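Local structure of reducing end xylose-releasing exo-oligoxylanase (Bacillus halodurans, 1WU4) at residues A[6-11]-A[274-279]. The protein hydrolyses xylooligosaccharides of three or more units, releasing xylose from the reducing end with inversion of anomeric configuration. The protein carries 1 engineered substitution. Sequence-based numbering, arbitrary orientation.
Sequences EGAFYT and DAEWFG
Gly7 and Gly279 bring their CA atoms within 3.9 Å where, in this family 8 glycoside hydrolase, an (alpha/alpha)6 barrel, the short N-terminal helix 8-11 begins and helix 265-278 ends. The first turn of one helix donates to the last turn of the other: Ala8 N reaches Glu276 O at 2.8 Å, nearly straight at 173°, and Phe9 N lies on a lone pair of Trp277 O at 2.9 Å. Two terminal carbonyls that lack a following helical turn are thus satisfied by a separate helix. Gly7, the N-cap residue, lets the backbones approach this closely, since a side chain at its position would run into Trp277 O; Gly7 CA also makes a CA-H...O contact with Trp277 O, 3.3 Å away.

Beside this junction the rings of Phe9 and Phe278 cross obliquely, their planes at 31°. CG of Phe9 stands anti to the backbone N (chi1 170°), beside the carbonyl carbon. Phe278 CE1 lies over one face of the Phe9 ring, offset toward the rim and 3.4 Å from Phe9 CG; Phe9 also touches Leu209 of helix 201-210 and Ile378. An alanine here would probably leave the Phe278 ring without its aromatic partner and open a gap beside it. Phe278 O accepts from two waters, one bound to Gly7 N and the other 2.7 Å from Tyr10 OH.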
ATOM      1  N   GLU A   6       6.377   2.046  22.147  1.00 33.09           N
ATOM      2  CA  GLU A   6       4.947   1.850  21.784  1.00 29.93           C
ATOM      3  C   GLU A   6       4.601   2.617  20.510  1.00 27.45           C
ATOM      4  O   GLU A   6       5.175   3.669  20.229  1.00 27.00           O
ATOM      5  CB  GLU A   6       4.044   2.296  22.938  1.00 34.49           C
ATOM      6  CG  GLU A   6       4.295   3.714  23.419  1.00 38.85           C
ATOM      7  CD  GLU A   6       3.475   4.065  24.647  1.00 41.02           C
ATOM      8  OE1 GLU A   6       2.229   3.983  24.578  1.00 42.57           O
ATOM      9  OE2 GLU A   6       4.073   4.428  25.681  1.00 43.40           O
ATOM     10  N   GLY A   7       3.656   2.080  19.746  1.00 22.90           N
ATOM     11  CA  GLY A   7       3.261   2.707  18.497  1.00 14.88           C
ATOM     12  C   GLY A   7       2.432   3.972  18.611  1.00 14.72           C
ATOM     13  O   GLY A   7       1.880   4.286  19.668  1.00 14.29           O
ATOM     14  N   ALA A   8       2.343   4.698  17.500  1.00 12.72           N
ATOM     15  CA  ALA A   8       1.581   5.939  17.432  1.00 12.56           C
ATOM     16  C   ALA A   8       0.098   5.715  17.717  1.00 11.50           C
ATOM     17  O   ALA A   8      -0.604   6.632  18.137  1.00 12.01           O
ATOM     18  CB  ALA A   8       1.760   6.577  16.065  1.00 12.04           C
ATOM     19  N   PHE A   9      -0.382   4.499  17.477  1.00 11.38           N
ATOM     20  CA  PHE A   9      -1.780   4.172  17.739  1.00 11.12           C
ATOM     21  C   PHE A   9      -2.091   4.476  19.205  1.00 12.13           C
ATOM     22  O   PHE A   9      -3.195   4.902  19.547  1.00 14.29           O
ATOM     23  CB  PHE A   9      -2.029   2.686  17.462  1.00 14.47           C
ATOM     24  CG  PHE A   9      -3.373   2.190  17.927  1.00 11.39           C
ATOM     25  CD1 PHE A   9      -4.511   2.371  17.147  1.00 12.80           C
ATOM     26  CD2 PHE A   9      -3.495   1.534  19.149  1.00 13.84           C
ATOM     27  CE1 PHE A   9      -5.753   1.903  17.578  1.00 13.73           C
ATOM     28  CE2 PHE A   9      -4.731   1.062  19.589  1.00 14.61           C
ATOM     29  CZ  PHE A   9      -5.862   1.248  18.800  1.00 15.08           C
ATOM     30  N   TYR A  10      -1.097   4.253  20.061  1.00 13.28           N
ATOM     31  CA  TYR A  10      -1.239   4.467  21.499  1.00 15.64           C
ATOM     32  C   TYR A  10      -0.837   5.867  21.962  1.00 16.29           C
ATOM     33  O   TYR A  10      -1.571   6.514  22.707  1.00 20.04           O
ATOM     34  CB  TYR A  10      -0.398   3.433  22.251  1.00 16.36           C
ATOM     35  CG  TYR A  10      -0.725   2.001  21.890  1.00 18.37           C
ATOM     36  CD1 TYR A  10      -1.865   1.377  22.395  1.00 18.92           C
ATOM     37  CD2 TYR A  10       0.095   1.277  21.024  1.00 18.81           C
ATOM     38  CE1 TYR A  10      -2.180   0.063  22.046  1.00 19.00           C
ATOM     39  CE2 TYR A  10      -0.211  -0.033  20.669  1.00 22.23           C
ATOM     40  CZ  TYR A  10      -1.348  -0.634  21.183  1.00 21.15           C
ATOM     41  OH  TYR A  10      -1.657  -1.929  20.830  1.00 26.41           O
ATOM     42  N   THR A  11       0.328   6.329  21.519  1.00 14.36           N
ATOM     43  CA  THR A  11       0.840   7.641  21.914  1.00 15.72           C
ATOM     44  C   THR A  11       0.211   8.810  21.166  1.00 17.57           C
ATOM     45  O   THR A  11       0.193   9.937  21.665  1.00 20.01           O
ATOM     46  CB  THR A  11       2.353   7.730  21.689  1.00 18.00           C
ATOM     47  OG1 THR A  11       2.620   7.703  20.281  1.00 16.53           O
ATOM     48  CG2 THR A  11       3.063   6.564  22.352  1.00 17.65           C
ATOM     49  N   ASP A 274       3.796  -0.398   9.930  1.00 10.05           N
ATOM     50  CA  ASP A 274       3.214  -1.184  11.016  1.00  9.90           C
ATOM     51  C   ASP A 274       4.008  -0.941  12.302  1.00 10.61           C
ATOM     52  O   ASP A 274       3.429  -0.825  13.384  1.00 11.01           O
ATOM     53  CB  ASP A 274       3.212  -2.677  10.654  1.00  9.93           C
ATOM     54  CG  ASP A 274       2.606  -3.553  11.747  1.00 13.83           C
ATOM     55  OD1 ASP A 274       1.617  -3.138  12.379  1.00 13.05           O
ATOM     56  OD2 ASP A 274       3.113  -4.675  11.962  1.00 22.97           O
ATOM     57  N   ALA A 275       5.329  -0.842  12.184  1.00 10.64           N
ATOM     58  CA  ALA A 275       6.171  -0.605  13.353  1.00 11.65           C
ATOM     59  C   ALA A 275       5.853   0.753  13.965  1.00 12.21           C
ATOM     60  O   ALA A 275       5.763   0.888  15.184  1.00 13.27           O
ATOM     61  CB  ALA A 275       7.643  -0.668  12.966  1.00 12.42           C
ATOM     62  N   GLU A 276       5.676   1.758  13.115  1.00 10.39           N
ATOM     63  CA  GLU A 276       5.370   3.101  13.596  1.00 11.87           C
ATOM     64  C   GLU A 276       4.000   3.180  14.257  1.00 12.16           C
ATOM     65  O   GLU A 276       3.852   3.764  15.330  1.00 13.22           O
ATOM     66  CB  GLU A 276       5.436   4.107  12.445  1.00 10.86           C
ATOM     67  CG  GLU A 276       5.109   5.547  12.842  1.00 15.37           C
ATOM     68  CD  GLU A 276       5.905   6.033  14.043  1.00 15.35           C
ATOM     69  OE1 GLU A 276       7.050   5.572  14.231  1.00 16.77           O
ATOM     70  OE2 GLU A 276       5.389   6.891  14.790  1.00 15.99           O
ATOM     71  N   TRP A 277       2.996   2.589  13.615  1.00  9.62           N
ATOM     72  CA  TRP A 277       1.638   2.616  14.144  1.00 10.90           C
ATOM     73  C   TRP A 277       1.399   1.726  15.361  1.00 11.27           C
ATOM     74  O   TRP A 277       0.826   2.172  16.357  1.00 11.33           O
ATOM     75  CB  TRP A 277       0.638   2.221  13.055  1.00 10.18           C
ATOM     76  CG  TRP A 277       0.350   3.287  12.036  1.00  9.82           C
ATOM     77  CD1 TRP A 277       0.957   4.509  11.914  1.00  8.93           C
ATOM     78  CD2 TRP A 277      -0.622   3.215  10.988  1.00  8.98           C
ATOM     79  NE1 TRP A 277       0.418   5.200  10.849  1.00 10.44           N
ATOM     80  CE2 TRP A 277      -0.551   4.426  10.266  1.00  9.74           C
ATOM     81  CE3 TRP A 277      -1.548   2.240  10.588  1.00  8.24           C
ATOM     82  CZ2 TRP A 277      -1.373   4.689   9.161  1.00 11.05           C
ATOM     83  CZ3 TRP A 277      -2.366   2.504   9.488  1.00  9.97           C
ATOM     84  CH2 TRP A 277      -2.270   3.718   8.790  1.00 12.08           C
ATOM     85  N   PHE A 278       1.832   0.474  15.289  1.00 10.63           N
ATOM     86  CA  PHE A 278       1.580  -0.446  16.388  1.00 12.15           C
ATOM     87  C   PHE A 278       2.762  -0.906  17.225  1.00 12.91           C
ATOM     88  O   PHE A 278       2.613  -1.775  18.086  1.00 14.36           O
ATOM     89  CB  PHE A 278       0.784  -1.635  15.851  1.00 12.51           C
ATOM     90  CG  PHE A 278      -0.626  -1.275  15.492  1.00 10.77           C
ATOM     91  CD1 PHE A 278      -1.597  -1.164  16.483  1.00 11.49           C
ATOM     92  CD2 PHE A 278      -0.965  -0.952  14.183  1.00 11.80           C
ATOM     93  CE1 PHE A 278      -2.881  -0.730  16.177  1.00 12.46           C
ATOM     94  CE2 PHE A 278      -2.248  -0.516  13.866  1.00 11.45           C
ATOM     95  CZ  PHE A 278      -3.210  -0.404  14.863  1.00 12.96           C
ATOM     96  N   GLY A 279       3.927  -0.314  16.991  1.00 13.56           N
ATOM     97  CA  GLY A 279       5.096  -0.668  17.775  1.00 12.72           C
ATOM     98  C   GLY A 279       6.145  -1.497  17.070  1.00 14.51           C
ATOM     99  O   GLY A 279       5.841  -2.341  16.224  1.00 13.96           O
TER
HETATM  100  O   HOH W   1       3.086  -0.534  20.724  1.00 29.69           O
HETATM  101  O   HOH W   2       0.310  -2.953  19.204  1.00 26.09           O